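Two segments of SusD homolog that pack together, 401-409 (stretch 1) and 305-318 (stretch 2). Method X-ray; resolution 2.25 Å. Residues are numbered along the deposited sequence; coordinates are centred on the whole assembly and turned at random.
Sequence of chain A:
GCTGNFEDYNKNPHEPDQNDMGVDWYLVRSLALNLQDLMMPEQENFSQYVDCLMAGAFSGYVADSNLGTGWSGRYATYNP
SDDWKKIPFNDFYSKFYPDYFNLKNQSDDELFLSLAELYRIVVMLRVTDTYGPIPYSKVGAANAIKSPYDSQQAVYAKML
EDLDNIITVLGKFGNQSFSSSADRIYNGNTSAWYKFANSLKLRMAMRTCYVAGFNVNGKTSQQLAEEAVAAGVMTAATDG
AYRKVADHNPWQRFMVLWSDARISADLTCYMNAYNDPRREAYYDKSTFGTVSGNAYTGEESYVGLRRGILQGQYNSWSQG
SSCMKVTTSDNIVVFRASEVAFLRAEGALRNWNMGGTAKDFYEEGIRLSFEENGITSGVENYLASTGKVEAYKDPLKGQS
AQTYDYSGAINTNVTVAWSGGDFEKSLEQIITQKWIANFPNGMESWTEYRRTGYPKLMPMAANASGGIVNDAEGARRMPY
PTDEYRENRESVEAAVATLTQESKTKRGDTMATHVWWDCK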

ATOM      1  N   ALA A 401      -4.388   1.737 -36.430  1.00 59.90           N
ATOM      2  CA  ALA A 401      -4.382   0.331 -35.991  1.00 58.98           C
ATOM      3  C   ALA A 401      -4.712   0.172 -34.485  1.00 60.09           C
ATOM      4  O   ALA A 401      -4.602  -0.940 -33.960  1.00 59.27           O
ATOM      5  CB  ALA A 401      -3.034  -0.324 -36.303  1.00 59.40           C
ATOM      6  N   GLN A 402      -5.131   1.271 -33.805  1.00 54.57           N
ATOM      7  CA  GLN A 402      -5.491   1.289 -32.386  1.00 52.18           C
ATOM      8  C   GLN A 402      -6.991   1.105 -32.295  1.00 57.90           C
ATOM      9  O   GLN A 402      -7.740   2.073 -32.383  1.00 58.03           O
ATOM     10  CB  GLN A 402      -5.008   2.582 -31.682  1.00 51.52           C
ATOM     11  CG  GLN A 402      -3.527   2.967 -31.899  1.00 45.58           C
ATOM     12  CD  GLN A 402      -2.552   1.875 -31.588  1.00 53.55           C
ATOM     13  OE1 GLN A 402      -2.301   1.553 -30.432  1.00 51.08           O
ATOM     14  NE2 GLN A 402      -1.994   1.267 -32.619  1.00 43.66           N
ATOM     15  N   THR A 403      -7.424  -0.160 -32.153  1.00 55.63           N
ATOM     16  CA  THR A 403      -8.819  -0.634 -32.170  1.00 56.43           C
ATOM     17  C   THR A 403      -9.663  -0.220 -30.953  1.00 58.99           C
ATOM     18  O   THR A 403     -10.855   0.052 -31.103  1.00 61.37           O
ATOM     19  CB  THR A 403      -8.768  -2.174 -32.288  1.00 71.50           C
ATOM     20  OG1 THR A 403      -8.302  -2.497 -33.603  1.00 81.78           O
ATOM     21  CG2 THR A 403     -10.119  -2.862 -32.042  1.00 72.63           C
ATOM     22  N   TYR A 404      -9.065  -0.202 -29.761  1.00 51.94           N
ATOM     23  CA  TYR A 404      -9.779  -0.001 -28.515  1.00 49.55           C
ATOM     24  C   TYR A 404      -9.838   1.450 -28.043  1.00 53.56           C
ATOM     25  O   TYR A 404      -8.994   2.269 -28.390  1.00 53.56           O
ATOM     26  CB  TYR A 404      -9.150  -0.886 -27.430  1.00 48.11           C
ATOM     27  CG  TYR A 404      -9.033  -2.348 -27.821  1.00 49.10           C
ATOM     28  CD1 TYR A 404     -10.098  -3.228 -27.637  1.00 52.13           C
ATOM     29  CD2 TYR A 404      -7.861  -2.852 -28.376  1.00 49.24           C
ATOM     30  CE1 TYR A 404     -10.001  -4.575 -28.004  1.00 52.87           C
ATOM     31  CE2 TYR A 404      -7.750  -4.196 -28.741  1.00 50.69           C
ATOM     32  CZ  TYR A 404      -8.821  -5.056 -28.544  1.00 56.23           C
ATOM     33  OH  TYR A 404      -8.712  -6.384 -28.876  1.00 58.20           O
ATOM     34  N   ASP A 405     -10.870   1.750 -27.253  1.00 50.36           N
ATOM     35  CA  ASP A 405     -11.107   3.049 -26.626  1.00 49.04           C
ATOM     36  C   ASP A 405     -11.412   2.802 -25.143  1.00 51.08           C
ATOM     37  O   ASP A 405     -12.521   2.379 -24.800  1.00 52.42           O
ATOM     38  CB  ASP A 405     -12.249   3.819 -27.327  1.00 51.93           C
ATOM     39  CG  ASP A 405     -12.618   5.130 -26.647  1.00 60.12           C
ATOM     40  OD1 ASP A 405     -11.763   5.684 -25.924  1.00 60.78           O
ATOM     41  OD2 ASP A 405     -13.756   5.614 -26.856  1.00 67.58           O
ATOM     42  N   TYR A 406     -10.423   3.057 -24.270  1.00 43.64           N
ATOM     43  CA  TYR A 406     -10.573   2.807 -22.847  1.00 40.44           C
ATOM     44  C   TYR A 406     -10.885   4.083 -22.059  1.00 41.42           C
ATOM     45  O   TYR A 406     -10.692   4.121 -20.850  1.00 38.33           O
ATOM     46  CB  TYR A 406      -9.344   2.062 -22.304  1.00 39.95           C
ATOM     47  CG  TYR A 406      -9.317   0.625 -22.781  1.00 41.57           C
ATOM     48  CD1 TYR A 406     -10.319  -0.268 -22.416  1.00 43.38           C
ATOM     49  CD2 TYR A 406      -8.338   0.180 -23.665  1.00 42.20           C
ATOM     50  CE1 TYR A 406     -10.338  -1.576 -22.899  1.00 44.27           C
ATOM     51  CE2 TYR A 406      -8.317  -1.142 -24.114  1.00 43.60           C
ATOM     52  CZ  TYR A 406      -9.334  -2.010 -23.746  1.00 51.18           C
ATOM     53  OH  TYR A 406      -9.335  -3.317 -24.169  1.00 49.64           O
ATOM     54  N   SER A 407     -11.494   5.076 -22.729  1.00 39.90           N
ATOM     55  CA  SER A 407     -11.972   6.312 -22.104  1.00 39.48           C
ATOM     56  C   SER A 407     -12.998   5.983 -20.997  1.00 44.72           C
ATOM     57  O   SER A 407     -13.726   4.992 -21.087  1.00 46.75           O
ATOM     58  CB  SER A 407     -12.622   7.220 -23.147  1.00 41.80           C
ATOM     59  OG  SER A 407     -11.754   7.541 -24.223  1.00 49.35           O
ATOM     60  N   GLY A 408     -13.054   6.820 -19.981  1.00 38.69           N
ATOM     61  CA  GLY A 408     -13.986   6.656 -18.879  1.00 37.28           C
ATOM     62  C   GLY A 408     -14.027   7.914 -18.048  1.00 42.08           C
ATOM     63  O   GLY A 408     -13.479   8.940 -18.456  1.00 41.19           O
ATOM     64  N   ALA A 409     -14.691   7.865 -16.887  1.00 39.78           N
ATOM     65  CA  ALA A 409     -14.767   9.054 -16.052  1.00 39.33           C
ATOM     66  C   ALA A 409     -14.793   8.716 -14.594  1.00 42.73           C
ATOM     67  O   ALA A 409     -15.449   7.751 -14.202  1.00 43.46           O
ATOM     68  CB  ALA A 409     -15.995   9.871 -16.407  1.00 41.01           C
TER
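Stretch 2 (305-318) LRRGILQGQYNSWS

Two irregular segments, neither forming a regular helix or strand, pack here largely through side chains that bond to the other segment's backbone. They run in opposite senses: Gln402 lies nearest Asn315, with 5.0 Å between their CA atoms, while four residues further along Tyr406 lies nearest Arg306, CA to CA 6.2 Å. Stretch 2 bends on the way, through a type II turn from Leu310 to Gln313 and a type I turn from Asn315 to Ser318.

Tyr406 gives up the most surface. Its CA-to-CB bond points toward stretch 2, and Ile309 CG1 sits 3.7 Å from the ring centroid, almost on the ring normal, so an aliphatic side chain lies over one face in a CH-pi contact. The polar end of the phenol goes to the backbone: Tyr406 OH donates to Gln313 O at 2.6 Å. A water gives a hydrogen to the same OH and also bonds Leu310 N and Gln313 OE1, tying the tyrosine to both ends of the type II turn. At the backbone of the same residue, Arg306 NH1 donates to Tyr406 O at 2.9 Å.

Gln402 is the second anchor. Its CB points sideways, but m rotamers at chi1 and chi2 bring the amide to the type I turn, where both ends are used: Trp317 N donates to Gln402 OE1 at 2.9 Å, and Gln402 NE2 donates to Ser316 OG at 3.0 Å. The folded chain also lays Gln402 CG over the Trp317 six-membered ring, 4.1 Å from its centroid.

Asn315 returns the favour, reading the backbone of one residue as a strand neighbour might: Tyr404 N donates to Asn315 OD1 and Asn315 ND2 to Tyr404 O, each at 2.8 Å. The rule is economical: where no sheet pairs the segments, side-chain polar groups, two carboxamides among them, pair with peptide groups of the other stretch, and an aromatic ring adds the apolar grip.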

ATOM      1  N   LEU A 305      -2.371   4.802 -18.394  1.00 31.38           N
ATOM      2  CA  LEU A 305      -3.098   3.767 -19.109  1.00 31.68           C
ATOM      3  C   LEU A 305      -4.270   3.278 -18.221  1.00 35.40           C
ATOM      4  O   LEU A 305      -4.178   3.294 -16.993  1.00 31.44           O
ATOM      5  CB  LEU A 305      -2.098   2.635 -19.432  1.00 31.35           C
ATOM      6  CG  LEU A 305      -2.567   1.422 -20.216  1.00 34.93           C
ATOM      7  CD1 LEU A 305      -2.932   1.795 -21.647  1.00 35.15           C
ATOM      8  CD2 LEU A 305      -1.498   0.362 -20.204  1.00 33.66           C
ATOM      9  N   ARG A 306      -5.379   2.881 -18.848  1.00 34.04           N
ATOM     10  CA  ARG A 306      -6.535   2.373 -18.139  1.00 34.36           C
ATOM     11  C   ARG A 306      -6.169   1.062 -17.411  1.00 37.48           C
ATOM     12  O   ARG A 306      -5.505   0.190 -17.998  1.00 37.06           O
ATOM     13  CB  ARG A 306      -7.695   2.142 -19.132  1.00 34.24           C
ATOM     14  CG  ARG A 306      -9.024   1.724 -18.498  1.00 37.00           C
ATOM     15  CD  ARG A 306      -9.721   2.879 -17.784  1.00 37.71           C
ATOM     16  NE  ARG A 306     -10.922   2.416 -17.092  1.00 35.65           N
ATOM     17  CZ  ARG A 306     -12.133   2.393 -17.632  1.00 47.27           C
ATOM     18  NH1 ARG A 306     -12.325   2.839 -18.870  1.00 41.41           N
ATOM     19  NH2 ARG A 306     -13.157   1.915 -16.950  1.00 35.29           N
ATOM     20  N   ARG A 307      -6.554   0.955 -16.127  1.00 32.87           N
ATOM     21  CA  ARG A 307      -6.329  -0.270 -15.348  1.00 31.72           C
ATOM     22  C   ARG A 307      -7.399  -1.289 -15.715  1.00 35.98           C
ATOM     23  O   ARG A 307      -8.531  -0.895 -16.024  1.00 36.17           O
ATOM     24  CB  ARG A 307      -6.361   0.002 -13.838  1.00 27.09           C
ATOM     25  CG  ARG A 307      -5.268   0.919 -13.306  1.00 25.40           C
ATOM     26  CD  ARG A 307      -5.484   1.216 -11.822  1.00 33.66           C
ATOM     27  NE  ARG A 307      -6.734   1.965 -11.644  1.00 29.88           N
ATOM     28  CZ  ARG A 307      -7.826   1.488 -11.069  1.00 40.66           C
ATOM     29  NH1 ARG A 307      -7.805   0.304 -10.467  1.00 28.91           N
ATOM     30  NH2 ARG A 307      -8.936   2.208 -11.049  1.00 27.47           N
ATOM     31  N   GLY A 308      -7.054  -2.573 -15.657  1.00 31.48           N
ATOM     32  CA  GLY A 308      -8.004  -3.636 -15.933  1.00 32.23           C
ATOM     33  C   GLY A 308      -8.286  -3.927 -17.392  1.00 37.32           C
ATOM     34  O   GLY A 308      -9.343  -4.478 -17.705  1.00 38.05           O
ATOM     35  N   ILE A 309      -7.359  -3.582 -18.294  1.00 34.50           N
ATOM     36  CA  ILE A 309      -7.499  -3.944 -19.718  1.00 35.64           C
ATOM     37  C   ILE A 309      -7.240  -5.461 -19.798  1.00 40.21           C
ATOM     38  O   ILE A 309      -6.274  -5.941 -19.208  1.00 39.17           O
ATOM     39  CB  ILE A 309      -6.564  -3.123 -20.649  1.00 37.33           C
ATOM     40  CG1 ILE A 309      -6.908  -1.610 -20.618  1.00 36.66           C
ATOM     41  CG2 ILE A 309      -6.583  -3.694 -22.083  1.00 35.90           C
ATOM     42  CD1 ILE A 309      -5.813  -0.684 -21.235  1.00 31.03           C
ATOM     43  N   LEU A 310      -8.133  -6.214 -20.437  1.00 39.65           N
ATOM     44  CA  LEU A 310      -7.988  -7.663 -20.518  1.00 40.88           C
ATOM     45  C   LEU A 310      -6.754  -8.008 -21.310  1.00 46.91           C
ATOM     46  O   LEU A 310      -6.465  -7.362 -22.324  1.00 47.96           O
ATOM     47  CB  LEU A 310      -9.236  -8.323 -21.160  1.00 42.18           C
ATOM     48  CG  LEU A 310      -9.444  -9.837 -20.922  1.00 47.18           C
ATOM     49  CD1 LEU A 310     -10.038 -10.121 -19.520  1.00 46.20           C
ATOM     50  CD2 LEU A 310     -10.393 -10.430 -21.969  1.00 47.90           C
ATOM     51  N   GLN A 311      -6.016  -9.023 -20.836  1.00 44.10           N
ATOM     52  CA  GLN A 311      -4.848  -9.555 -21.530  1.00 45.00           C
ATOM     53  C   GLN A 311      -5.278  -9.949 -22.938  1.00 49.66           C
ATOM     54  O   GLN A 311      -6.298 -10.628 -23.098  1.00 51.44           O
ATOM     55  CB  GLN A 311      -4.269 -10.753 -20.757  1.00 46.32           C
ATOM     56  CG  GLN A 311      -2.820 -11.063 -21.099  1.00 55.11           C
ATOM     57  CD  GLN A 311      -1.806 -10.088 -20.544  1.00 52.97           C
ATOM     58  OE1 GLN A 311      -2.087  -9.260 -19.674  1.00 45.19           O
ATOM     59  NE2 GLN A 311      -0.589 -10.152 -21.073  1.00 38.78           N
ATOM     60  N   GLY A 312      -4.561  -9.424 -23.930  1.00 45.45           N
ATOM     61  CA  GLY A 312      -4.834  -9.656 -25.343  1.00 45.38           C
ATOM     62  C   GLY A 312      -5.699  -8.589 -25.985  1.00 49.84           C
ATOM     63  O   GLY A 312      -5.979  -8.675 -27.177  1.00 52.05           O
ATOM     64  N   GLN A 313      -6.135  -7.572 -25.216  1.00 45.88           N
ATOM     65  CA  GLN A 313      -7.037  -6.523 -25.716  1.00 45.26           C
ATOM     66  C   GLN A 313      -6.464  -5.121 -25.543  1.00 46.36           C
ATOM     67  O   GLN A 313      -7.205  -4.165 -25.316  1.00 45.13           O
ATOM     68  CB  GLN A 313      -8.406  -6.631 -25.031  1.00 45.89           C
ATOM     69  CG  GLN A 313      -9.137  -7.900 -25.448  1.00 53.49           C
ATOM     70  CD  GLN A 313     -10.491  -8.072 -24.829  1.00 61.99           C
ATOM     71  OE1 GLN A 313     -10.892  -7.372 -23.895  1.00 53.93           O
ATOM     72  NE2 GLN A 313     -11.230  -9.039 -25.333  1.00 54.51           N
ATOM     73  N   TYR A 314      -5.141  -5.001 -25.685  1.00 41.60           N
ATOM     74  CA  TYR A 314      -4.434  -3.723 -25.586  1.00 39.32           C
ATOM     75  C   TYR A 314      -4.237  -3.106 -26.936  1.00 43.98           C
ATOM     76  O   TYR A 314      -3.955  -3.827 -27.905  1.00 41.94           O
ATOM     77  CB  TYR A 314      -3.045  -3.931 -24.978  1.00 38.41           C
ATOM     78  CG  TYR A 314      -3.031  -4.167 -23.491  1.00 38.26           C
ATOM     79  CD1 TYR A 314      -3.146  -5.458 -22.968  1.00 40.98           C
ATOM     80  CD2 TYR A 314      -2.846  -3.118 -22.604  1.00 36.67           C
ATOM     81  CE1 TYR A 314      -3.134  -5.680 -21.591  1.00 40.17           C
ATOM     82  CE2 TYR A 314      -2.828  -3.328 -21.230  1.00 36.50           C
ATOM     83  CZ  TYR A 314      -2.966  -4.611 -20.730  1.00 40.39           C
ATOM     84  OH  TYR A 314      -2.915  -4.818 -19.391  1.00 38.31           O
ATOM     85  N   ASN A 315      -4.287  -1.766 -26.997  1.00 41.99           N
ATOM     86  CA  ASN A 315      -3.896  -1.061 -28.217  1.00 42.69           C
ATOM     87  C   ASN A 315      -2.370  -1.246 -28.320  1.00 45.97           C
ATOM     88  O   ASN A 315      -1.708  -1.219 -27.274  1.00 45.61           O
ATOM     89  CB  ASN A 315      -4.301   0.409 -28.127  1.00 42.66           C
ATOM     90  CG  ASN A 315      -5.733   0.681 -28.499  1.00 55.03           C
ATOM     91  OD1 ASN A 315      -6.304   0.067 -29.409  1.00 48.57           O
ATOM     92  ND2 ASN A 315      -6.322   1.662 -27.846  1.00 43.35           N
ATOM     93  N   SER A 316      -1.822  -1.516 -29.516  1.00 43.76           N
ATOM     94  CA  SER A 316      -0.375  -1.794 -29.681  1.00 43.51           C
ATOM     95  C   SER A 316       0.563  -0.651 -29.227  1.00 46.60           C
ATOM     96  O   SER A 316       1.752  -0.914 -29.040  1.00 46.96           O
ATOM     97  CB  SER A 316      -0.040  -2.174 -31.121  1.00 44.28           C
ATOM     98  OG  SER A 316      -0.246  -1.082 -31.999  1.00 50.97           O
ATOM     99  N   TRP A 317       0.053   0.584 -29.059  1.00 41.73           N
ATOM    100  CA  TRP A 317       0.891   1.716 -28.641  1.00 40.84           C
ATOM    101  C   TRP A 317       0.769   2.038 -27.153  1.00 41.87           C
ATOM    102  O   TRP A 317       1.323   3.047 -26.713  1.00 41.20           O
ATOM    103  CB  TRP A 317       0.586   2.978 -29.476  1.00 40.38           C
ATOM    104  CG  TRP A 317       0.820   2.828 -30.955  1.00 42.26           C
ATOM    105  CD1 TRP A 317       1.475   1.814 -31.590  1.00 45.33           C
ATOM    106  CD2 TRP A 317       0.396   3.734 -31.978  1.00 43.52           C
ATOM    107  NE1 TRP A 317       1.433   1.999 -32.944  1.00 46.31           N
ATOM    108  CE2 TRP A 317       0.793   3.183 -33.214  1.00 48.96           C
ATOM    109  CE3 TRP A 317      -0.268   4.973 -31.970  1.00 45.39           C
ATOM    110  CZ2 TRP A 317       0.541   3.824 -34.438  1.00 50.49           C
ATOM    111  CZ3 TRP A 317      -0.536   5.597 -33.181  1.00 48.94           C
ATOM    112  CH2 TRP A 317      -0.137   5.025 -34.398  1.00 51.07           C
ATOM    113  N   SER A 318       0.115   1.150 -26.369  1.00 37.30           N
ATOM    114  CA  SER A 318      -0.131   1.289 -24.920  1.00 35.80           C
ATOM    115  C   SER A 318       1.102   1.594 -24.067  1.00 38.60           C
ATOM    116  O   SER A 318       0.963   2.269 -23.042  1.00 36.68           O
ATOM    117  CB  SER A 318      -0.799   0.035 -24.362  1.00 37.70           C
ATOM    118  OG  SER A 318      -2.091  -0.083 -24.920  1.00 43.65           O
TER
HETATM  119  O   HOH W   1     -10.239  -5.069 -22.184  1.00 40.22           O
HETATM  120  O   HOH W   2     -10.750  -8.760 -28.350  1.00 72.82           O
HETATM  121  O   HOH W   3      -3.650  -2.370 -31.649  1.00 44.72           O